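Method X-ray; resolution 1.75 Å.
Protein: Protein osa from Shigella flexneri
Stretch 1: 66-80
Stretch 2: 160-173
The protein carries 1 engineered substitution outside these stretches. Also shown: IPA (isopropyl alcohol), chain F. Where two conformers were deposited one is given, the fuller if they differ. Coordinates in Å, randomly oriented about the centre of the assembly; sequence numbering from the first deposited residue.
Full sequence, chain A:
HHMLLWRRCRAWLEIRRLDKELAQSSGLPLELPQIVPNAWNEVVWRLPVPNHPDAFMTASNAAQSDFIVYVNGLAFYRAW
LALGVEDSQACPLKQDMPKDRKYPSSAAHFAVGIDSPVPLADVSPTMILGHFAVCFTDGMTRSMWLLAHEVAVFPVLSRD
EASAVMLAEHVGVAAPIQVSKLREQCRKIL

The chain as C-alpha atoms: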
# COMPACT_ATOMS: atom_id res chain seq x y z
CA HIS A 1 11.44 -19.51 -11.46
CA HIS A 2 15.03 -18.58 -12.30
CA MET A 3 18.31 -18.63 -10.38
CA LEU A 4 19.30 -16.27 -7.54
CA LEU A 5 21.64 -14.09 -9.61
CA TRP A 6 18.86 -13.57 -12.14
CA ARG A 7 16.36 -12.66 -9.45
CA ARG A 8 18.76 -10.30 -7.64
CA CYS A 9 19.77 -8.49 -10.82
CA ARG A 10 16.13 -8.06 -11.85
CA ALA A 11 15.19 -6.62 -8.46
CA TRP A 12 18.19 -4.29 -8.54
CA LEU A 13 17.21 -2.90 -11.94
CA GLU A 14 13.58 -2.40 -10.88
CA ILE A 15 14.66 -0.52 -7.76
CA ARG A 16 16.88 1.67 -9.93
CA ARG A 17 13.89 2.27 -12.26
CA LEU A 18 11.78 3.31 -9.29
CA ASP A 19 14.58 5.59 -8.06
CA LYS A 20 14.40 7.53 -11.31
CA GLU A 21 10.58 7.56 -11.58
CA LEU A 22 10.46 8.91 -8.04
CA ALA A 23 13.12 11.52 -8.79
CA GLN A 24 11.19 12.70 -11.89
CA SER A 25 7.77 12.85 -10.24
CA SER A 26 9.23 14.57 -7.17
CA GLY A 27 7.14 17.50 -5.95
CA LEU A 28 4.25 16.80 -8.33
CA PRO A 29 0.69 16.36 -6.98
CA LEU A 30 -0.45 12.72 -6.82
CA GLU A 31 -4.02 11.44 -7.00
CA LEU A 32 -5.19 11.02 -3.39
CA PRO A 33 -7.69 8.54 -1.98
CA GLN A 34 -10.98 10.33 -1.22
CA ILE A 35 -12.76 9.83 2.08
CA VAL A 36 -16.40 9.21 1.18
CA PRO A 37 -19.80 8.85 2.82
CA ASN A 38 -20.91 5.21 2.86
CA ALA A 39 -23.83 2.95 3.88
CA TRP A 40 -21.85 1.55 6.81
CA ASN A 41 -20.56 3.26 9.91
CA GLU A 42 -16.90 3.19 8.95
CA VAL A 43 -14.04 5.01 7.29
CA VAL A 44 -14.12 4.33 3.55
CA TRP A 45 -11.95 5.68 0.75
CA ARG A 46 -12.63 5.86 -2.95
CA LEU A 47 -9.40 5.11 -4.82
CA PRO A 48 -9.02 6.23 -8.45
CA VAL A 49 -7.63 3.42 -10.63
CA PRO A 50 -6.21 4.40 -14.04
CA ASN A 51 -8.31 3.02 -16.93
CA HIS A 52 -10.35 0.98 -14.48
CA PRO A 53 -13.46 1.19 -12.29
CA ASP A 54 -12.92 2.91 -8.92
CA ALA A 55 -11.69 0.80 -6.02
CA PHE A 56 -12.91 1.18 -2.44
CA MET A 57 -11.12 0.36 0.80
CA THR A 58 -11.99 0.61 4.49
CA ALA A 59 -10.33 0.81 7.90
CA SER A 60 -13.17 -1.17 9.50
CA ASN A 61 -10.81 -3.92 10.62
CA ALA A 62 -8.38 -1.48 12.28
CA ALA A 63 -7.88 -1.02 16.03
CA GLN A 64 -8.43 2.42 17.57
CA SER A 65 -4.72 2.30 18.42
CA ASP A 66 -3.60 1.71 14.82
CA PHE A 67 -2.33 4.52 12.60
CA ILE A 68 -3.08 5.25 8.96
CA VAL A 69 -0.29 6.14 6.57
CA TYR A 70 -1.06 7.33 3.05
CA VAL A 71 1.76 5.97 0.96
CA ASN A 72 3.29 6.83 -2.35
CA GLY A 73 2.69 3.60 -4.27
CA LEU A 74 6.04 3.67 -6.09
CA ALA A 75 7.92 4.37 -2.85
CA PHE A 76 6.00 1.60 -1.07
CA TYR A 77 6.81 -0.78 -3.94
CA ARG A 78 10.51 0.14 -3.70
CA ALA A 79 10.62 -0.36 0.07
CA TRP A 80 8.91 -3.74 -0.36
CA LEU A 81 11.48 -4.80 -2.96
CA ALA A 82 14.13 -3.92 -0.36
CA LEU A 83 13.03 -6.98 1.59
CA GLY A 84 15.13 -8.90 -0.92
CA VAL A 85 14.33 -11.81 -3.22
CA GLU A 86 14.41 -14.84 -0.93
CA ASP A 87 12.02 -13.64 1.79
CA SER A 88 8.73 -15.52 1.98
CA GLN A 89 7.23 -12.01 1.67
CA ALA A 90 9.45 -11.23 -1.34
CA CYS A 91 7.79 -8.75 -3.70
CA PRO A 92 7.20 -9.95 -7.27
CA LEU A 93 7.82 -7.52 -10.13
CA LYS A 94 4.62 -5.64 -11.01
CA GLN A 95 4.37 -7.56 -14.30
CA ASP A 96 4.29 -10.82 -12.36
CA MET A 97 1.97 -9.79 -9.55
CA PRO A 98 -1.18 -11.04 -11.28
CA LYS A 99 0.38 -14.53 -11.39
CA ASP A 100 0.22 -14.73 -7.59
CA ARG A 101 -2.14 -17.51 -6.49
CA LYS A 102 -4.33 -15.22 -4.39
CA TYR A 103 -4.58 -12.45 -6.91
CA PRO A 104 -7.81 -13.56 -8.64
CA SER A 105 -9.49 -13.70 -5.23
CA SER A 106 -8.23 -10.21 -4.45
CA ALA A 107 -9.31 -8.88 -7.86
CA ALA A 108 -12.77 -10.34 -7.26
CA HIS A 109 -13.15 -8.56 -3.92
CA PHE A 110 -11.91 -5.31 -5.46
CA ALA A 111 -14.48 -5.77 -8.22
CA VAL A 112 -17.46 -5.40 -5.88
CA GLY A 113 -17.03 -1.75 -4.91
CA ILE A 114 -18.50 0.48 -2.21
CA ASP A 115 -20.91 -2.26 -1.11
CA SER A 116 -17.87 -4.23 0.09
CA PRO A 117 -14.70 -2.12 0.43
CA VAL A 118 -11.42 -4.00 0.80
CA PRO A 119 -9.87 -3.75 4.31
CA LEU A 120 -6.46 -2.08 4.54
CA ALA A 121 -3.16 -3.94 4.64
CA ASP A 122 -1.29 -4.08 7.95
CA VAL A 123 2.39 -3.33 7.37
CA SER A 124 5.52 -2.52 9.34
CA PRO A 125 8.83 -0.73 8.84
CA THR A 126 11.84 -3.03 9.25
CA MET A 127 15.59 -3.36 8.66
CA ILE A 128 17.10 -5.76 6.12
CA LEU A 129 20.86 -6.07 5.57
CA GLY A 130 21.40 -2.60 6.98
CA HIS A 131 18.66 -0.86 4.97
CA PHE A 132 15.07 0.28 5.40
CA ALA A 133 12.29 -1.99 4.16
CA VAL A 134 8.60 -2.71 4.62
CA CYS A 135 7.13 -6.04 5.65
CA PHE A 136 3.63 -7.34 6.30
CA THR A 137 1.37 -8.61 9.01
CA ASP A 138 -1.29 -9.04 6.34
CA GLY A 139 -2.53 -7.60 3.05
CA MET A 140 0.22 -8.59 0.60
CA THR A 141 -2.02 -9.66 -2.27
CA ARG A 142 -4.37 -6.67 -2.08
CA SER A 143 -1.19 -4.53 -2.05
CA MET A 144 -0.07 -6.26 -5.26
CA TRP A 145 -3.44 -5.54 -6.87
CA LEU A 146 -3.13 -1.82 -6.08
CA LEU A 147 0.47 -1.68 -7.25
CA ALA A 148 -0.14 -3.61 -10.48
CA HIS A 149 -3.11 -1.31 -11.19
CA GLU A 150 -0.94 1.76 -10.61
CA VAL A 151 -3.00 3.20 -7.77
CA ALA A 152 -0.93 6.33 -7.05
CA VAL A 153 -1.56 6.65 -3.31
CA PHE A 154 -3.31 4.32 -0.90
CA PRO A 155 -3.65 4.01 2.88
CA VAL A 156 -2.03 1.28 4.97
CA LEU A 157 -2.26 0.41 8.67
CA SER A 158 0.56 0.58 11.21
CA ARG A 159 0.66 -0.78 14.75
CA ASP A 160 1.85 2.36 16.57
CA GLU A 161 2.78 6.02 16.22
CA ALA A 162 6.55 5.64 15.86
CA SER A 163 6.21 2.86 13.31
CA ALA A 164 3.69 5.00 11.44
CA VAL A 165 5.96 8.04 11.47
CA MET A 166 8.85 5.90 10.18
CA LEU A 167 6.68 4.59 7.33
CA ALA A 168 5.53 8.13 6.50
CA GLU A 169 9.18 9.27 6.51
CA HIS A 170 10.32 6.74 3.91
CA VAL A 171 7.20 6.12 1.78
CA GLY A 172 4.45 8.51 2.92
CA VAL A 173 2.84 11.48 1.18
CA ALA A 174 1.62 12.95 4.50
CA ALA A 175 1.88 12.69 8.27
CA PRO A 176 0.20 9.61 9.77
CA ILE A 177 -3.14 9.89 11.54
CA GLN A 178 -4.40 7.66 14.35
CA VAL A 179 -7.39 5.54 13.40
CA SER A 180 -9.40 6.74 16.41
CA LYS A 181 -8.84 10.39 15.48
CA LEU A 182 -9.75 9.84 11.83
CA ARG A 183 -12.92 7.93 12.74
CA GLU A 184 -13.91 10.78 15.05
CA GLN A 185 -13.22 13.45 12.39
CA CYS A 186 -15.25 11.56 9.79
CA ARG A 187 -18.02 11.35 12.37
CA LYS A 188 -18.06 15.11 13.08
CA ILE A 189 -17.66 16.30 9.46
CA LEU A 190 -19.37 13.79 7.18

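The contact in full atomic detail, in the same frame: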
# COMPACT_ATOMS: atom_id res chain seq x y z
N ASP A 66 -4.36 1.76 16.07
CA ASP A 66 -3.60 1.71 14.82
C ASP A 66 -3.46 3.11 14.23
O ASP A 66 -4.17 4.03 14.62
CB ASP A 66 -4.28 0.82 13.79
CG ASP A 66 -4.21 -0.65 14.14
OD1 ASP A 66 -3.25 -1.06 14.83
OD2 ASP A 66 -5.12 -1.38 13.71
N PHE A 67 -2.54 3.26 13.29
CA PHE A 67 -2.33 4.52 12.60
C PHE A 67 -2.46 4.32 11.10
O PHE A 67 -2.08 3.27 10.57
CB PHE A 67 -0.96 5.10 12.92
CG PHE A 67 -0.90 5.82 14.23
CD1 PHE A 67 -0.93 5.11 15.43
CD2 PHE A 67 -0.83 7.20 14.28
CE1 PHE A 67 -0.89 5.78 16.63
CE2 PHE A 67 -0.78 7.87 15.48
CZ PHE A 67 -0.82 7.16 16.65
N ILE A 68 -3.02 5.31 10.41
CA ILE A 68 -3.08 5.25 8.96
C ILE A 68 -1.93 6.04 8.36
O ILE A 68 -1.62 7.16 8.78
CB ILE A 68 -4.42 5.77 8.44
CG1 ILE A 68 -5.52 4.73 8.74
CG2 ILE A 68 -4.34 6.05 6.94
CD1 ILE A 68 -6.90 5.33 8.85
N VAL A 69 -1.28 5.44 7.37
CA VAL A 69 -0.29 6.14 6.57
C VAL A 69 -0.74 6.09 5.11
O VAL A 69 -1.05 5.02 4.56
CB VAL A 69 1.11 5.51 6.70
CG1 VAL A 69 2.14 6.33 5.94
CG2 VAL A 69 1.50 5.39 8.19
N TYR A 70 -0.80 7.26 4.48
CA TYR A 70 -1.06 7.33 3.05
C TYR A 70 0.27 7.22 2.35
O TYR A 70 1.15 8.06 2.54
CB TYR A 70 -1.75 8.63 2.67
CG TYR A 70 -3.10 8.78 3.32
CD1 TYR A 70 -4.17 7.97 2.95
CD2 TYR A 70 -3.31 9.72 4.31
CE1 TYR A 70 -5.40 8.09 3.56
CE2 TYR A 70 -4.53 9.85 4.93
CZ TYR A 70 -5.57 9.04 4.54
OH TYR A 70 -6.79 9.19 5.15
N VAL A 71 0.45 6.17 1.54
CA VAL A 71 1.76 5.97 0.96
C VAL A 71 1.80 6.24 -0.53
O VAL A 71 0.82 6.04 -1.26
CB VAL A 71 2.31 4.53 1.22
CG1 VAL A 71 2.37 4.24 2.72
CG2 VAL A 71 1.48 3.48 0.51
N ASN A 72 2.94 6.75 -0.95
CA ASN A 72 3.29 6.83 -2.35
C ASN A 72 3.50 5.41 -2.86
O ASN A 72 4.44 4.73 -2.45
CB ASN A 72 4.56 7.68 -2.49
CG ASN A 72 5.03 7.82 -3.92
OD1 ASN A 72 5.00 6.86 -4.69
ND2 ASN A 72 5.49 9.01 -4.27
N GLY A 73 2.62 4.96 -3.75
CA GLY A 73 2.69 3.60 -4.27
C GLY A 73 4.07 3.16 -4.76
O GLY A 73 4.55 2.08 -4.41
N LEU A 74 4.71 4.00 -5.57
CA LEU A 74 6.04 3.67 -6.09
C LEU A 74 7.08 3.56 -4.97
O LEU A 74 7.98 2.72 -5.04
CB LEU A 74 6.51 4.71 -7.10
CG LEU A 74 5.77 4.81 -8.44
CD1 LEU A 74 6.50 5.78 -9.34
CD2 LEU A 74 5.63 3.44 -9.11
N ALA A 75 6.98 4.42 -3.97
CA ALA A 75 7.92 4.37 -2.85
C ALA A 75 7.67 3.11 -2.01
O ALA A 75 8.62 2.49 -1.51
CB ALA A 75 7.80 5.60 -1.99
N PHE A 76 6.40 2.77 -1.84
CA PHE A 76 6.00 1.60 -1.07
C PHE A 76 6.53 0.34 -1.76
O PHE A 76 7.10 -0.54 -1.12
CB PHE A 76 4.48 1.56 -0.93
CG PHE A 76 3.96 0.40 -0.15
CD1 PHE A 76 3.79 0.49 1.23
CD2 PHE A 76 3.60 -0.78 -0.78
CE1 PHE A 76 3.28 -0.58 1.95
CE2 PHE A 76 3.08 -1.84 -0.07
CZ PHE A 76 2.93 -1.74 1.30
N TYR A 77 6.32 0.29 -3.08
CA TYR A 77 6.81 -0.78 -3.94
C TYR A 77 8.31 -0.94 -3.77
O TYR A 77 8.79 -2.05 -3.55
CB TYR A 77 6.44 -0.46 -5.39
CG TYR A 77 6.83 -1.48 -6.45
CD1 TYR A 77 7.06 -2.82 -6.14
CD2 TYR A 77 6.94 -1.09 -7.78
CE1 TYR A 77 7.40 -3.74 -7.13
CE2 TYR A 77 7.28 -1.98 -8.76
CZ TYR A 77 7.51 -3.29 -8.45
OH TYR A 77 7.85 -4.15 -9.46
N ARG A 78 9.05 0.16 -3.86
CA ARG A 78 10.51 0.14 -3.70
C ARG A 78 10.94 -0.39 -2.34
O ARG A 78 11.88 -1.19 -2.24
CB ARG A 78 11.09 1.53 -3.91
CG ARG A 78 12.58 1.62 -3.68
CD ARG A 78 13.12 3.02 -3.92
NE ARG A 78 14.57 3.07 -3.73
CZ ARG A 78 15.16 3.28 -2.56
NH1 ARG A 78 14.44 3.45 -1.46
NH2 ARG A 78 16.49 3.31 -2.49
N ALA A 79 10.29 0.08 -1.29
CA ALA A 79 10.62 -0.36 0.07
C ALA A 79 10.33 -1.85 0.26
O ALA A 79 11.05 -2.57 0.97
CB ALA A 79 9.86 0.47 1.09
N TRP A 80 9.28 -2.32 -0.40
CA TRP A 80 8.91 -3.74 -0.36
C TRP A 80 9.96 -4.58 -1.07
O TRP A 80 10.37 -5.63 -0.58
CB TRP A 80 7.52 -3.94 -0.97
CG TRP A 80 6.93 -5.30 -0.81
CD1 TRP A 80 7.50 -6.40 -0.19
CD2 TRP A 80 5.66 -5.74 -1.30
NE1 TRP A 80 6.64 -7.47 -0.25
CE2 TRP A 80 5.51 -7.10 -0.94
CE3 TRP A 80 4.62 -5.11 -2.01
CZ2 TRP A 80 4.37 -7.84 -1.25
CZ3 TRP A 80 3.49 -5.84 -2.32
CH2 TRP A 80 3.37 -7.20 -1.94
N ASP A 160 1.57 1.33 15.56
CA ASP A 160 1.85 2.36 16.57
C ASP A 160 2.41 3.64 15.95
O ASP A 160 2.81 3.66 14.79
CB ASP A 160 2.82 1.81 17.62
CG ASP A 160 4.11 1.30 17.01
OD1 ASP A 160 4.99 2.12 16.67
OD2 ASP A 160 4.24 0.08 16.85
N GLU A 161 2.45 4.70 16.75
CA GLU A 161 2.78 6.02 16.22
C GLU A 161 4.18 6.08 15.62
O GLU A 161 4.35 6.57 14.50
CB GLU A 161 2.64 7.10 17.29
CG GLU A 161 2.76 8.50 16.72
CD GLU A 161 2.40 9.58 17.72
OE1 GLU A 161 2.44 9.31 18.94
OE2 GLU A 161 2.07 10.70 17.29
N ALA A 162 5.18 5.56 16.34
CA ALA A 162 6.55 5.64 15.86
C ALA A 162 6.74 4.86 14.57
O ALA A 162 7.41 5.33 13.65
CB ALA A 162 7.51 5.13 16.92
N SER A 163 6.16 3.67 14.51
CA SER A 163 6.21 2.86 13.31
C SER A 163 5.54 3.60 12.15
O SER A 163 6.04 3.58 11.03
CB SER A 163 5.51 1.51 13.53
OG SER A 163 6.17 0.74 14.54
N ALA A 164 4.43 4.26 12.45
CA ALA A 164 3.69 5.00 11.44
C ALA A 164 4.50 6.20 10.95
O ALA A 164 4.55 6.47 9.75
CB ALA A 164 2.34 5.47 11.99
N VAL A 165 5.17 6.88 11.87
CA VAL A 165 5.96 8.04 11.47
C VAL A 165 7.15 7.61 10.62
O VAL A 165 7.49 8.28 9.64
CB VAL A 165 6.42 8.86 12.71
CG1 VAL A 165 7.47 9.88 12.31
CG2 VAL A 165 5.22 9.56 13.35
N MET A 166 7.76 6.48 10.97
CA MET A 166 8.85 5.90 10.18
C MET A 166 8.41 5.52 8.77
O MET A 166 9.11 5.81 7.79
CB MET A 166 9.41 4.65 10.89
CG MET A 166 10.84 4.36 10.56
SD MET A 166 11.39 2.92 11.51
CE MET A 166 10.93 3.39 13.17
N LEU A 167 7.26 4.87 8.65
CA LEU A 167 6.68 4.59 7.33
C LEU A 167 6.46 5.89 6.54
O LEU A 167 6.89 6.01 5.38
CB LEU A 167 5.36 3.83 7.47
CG LEU A 167 5.51 2.36 7.87
CD1 LEU A 167 4.18 1.79 8.37
CD2 LEU A 167 6.04 1.53 6.71
N ALA A 168 5.79 6.85 7.16
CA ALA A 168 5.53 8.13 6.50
C ALA A 168 6.84 8.78 6.04
O ALA A 168 6.92 9.27 4.91
CB ALA A 168 4.77 9.06 7.44
N GLU A 169 7.87 8.74 6.88
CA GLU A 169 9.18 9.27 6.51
C GLU A 169 9.70 8.71 5.19
O GLU A 169 10.11 9.45 4.30
CB GLU A 169 10.22 8.98 7.61
CG GLU A 169 11.63 9.40 7.21
CD GLU A 169 12.68 9.00 8.24
OE1 GLU A 169 12.30 8.54 9.34
OE2 GLU A 169 13.88 9.14 7.95
N HIS A 170 9.70 7.38 5.07
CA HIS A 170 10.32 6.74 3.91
C HIS A 170 9.39 6.60 2.70
O HIS A 170 9.86 6.69 1.57
CB HIS A 170 10.86 5.37 4.31
CG HIS A 170 12.01 5.44 5.27
ND1 HIS A 170 13.32 5.50 4.85
CD2 HIS A 170 12.05 5.49 6.62
CE1 HIS A 170 14.12 5.58 5.90
NE2 HIS A 170 13.37 5.58 6.99
N VAL A 171 8.09 6.37 2.91
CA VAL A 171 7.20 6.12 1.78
C VAL A 171 5.87 6.88 1.82
O VAL A 171 5.00 6.65 0.98
CB VAL A 171 6.89 4.59 1.64
CG1 VAL A 171 8.20 3.77 1.59
CG2 VAL A 171 6.01 4.09 2.79
N GLY A 172 5.71 7.80 2.77
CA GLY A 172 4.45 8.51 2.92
C GLY A 172 4.32 9.79 2.11
O GLY A 172 5.31 10.40 1.72
N VAL A 173 3.08 10.20 1.85
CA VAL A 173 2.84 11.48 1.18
C VAL A 173 2.32 12.50 2.19
O VAL A 173 2.12 13.66 1.85
CB VAL A 173 1.83 11.35 0.01
CG1 VAL A 173 2.39 10.44 -1.09
CG2 VAL A 173 0.47 10.87 0.48
C1 IPA F . 15.93 4.07 1.55
C2 IPA F . 15.30 5.38 2.04
C3 IPA F . 15.11 6.34 0.87
O2 IPA F . 14.04 5.10 2.60

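Strand 67-72 lies along helix 161-171, the two running the same way with axes 21° apart and 8.0 Å at closest approach; helix 73-80 then turns to cross the second helix at 107°. Together the contacts bury 652 Å², both sides summed, and the packing is mostly apolar. Along the strand, Phe67 and Val69 point their CA-to-CB bonds toward the helix, while Ile68 between them points away, as strand alternation requires.

At the start of the helix the flat ring of Phe67 (chi1 m) lies against the first turn. Glu161 CA sits over one ring face, 3.8 Å from the centroid and 13° off the normal, a CH-pi contact, and Glu161 CB lies 3.5 Å from Phe67 CZ. The backbone here is held by Asp160, whose OD1 caps the helix by accepting from Ser163 N (2.9 Å) and also accepts from Ser163 OG (2.8 Å). One turn on, the small Ala164 lets the strand come close: its CB is 3.4 Å from Phe67 CB. Val69 (chi1 t) fills the next hollow with its two methyls spread, CG2 lying 3.9 Å from Ala164 CB and 4.2 Å from Leu167 CB, and CG1 3.9 Å from Ala168 CA.

Beyond this groove the backbones meet. Val173 N donates a hydrogen bond to Tyr70 O (3.0 Å). A second runs the other way, from Asn72 N to Val171 O (2.8 Å). The pair forms a single bridge between Val71 and Gly172, with Val71 CA 4.2 Å from Gly172 CA. Two CA-H...O contacts tighten it: Gly172 CA to Tyr70 O, 3.4 Å, and Val71 CA to Val171 O, 3.3 Å. Glycine suits this point, since an ideal CB on Gly172 would fall 2.6 Å from Ala168 CA, a clash within its own stretch. Val173 covers the outer side of the bridge, with CG2 3.8 Å from Tyr70 CB and CG1 3.8 Å from Asn72 CB.

The largest bump is Val171, with 109 Å² covered. It fits between the end of the strand and the crossing helix: CG2 is 3.6 Å from Val71 CG1, CB is 3.9 Å from Ala75 CB, and CG1 reaches Ala79 CB at 3.7 Å and Ala75 O at 3.4 Å. Ala75 and Ala79, one turn apart and both pointing toward it, leave the shallow hollow that the branched valine occupies. Asn72 shapes this corner: its OD1 caps the helix, accepting from Ala75 N at 3.2 Å, while its backbone N serves the bridge.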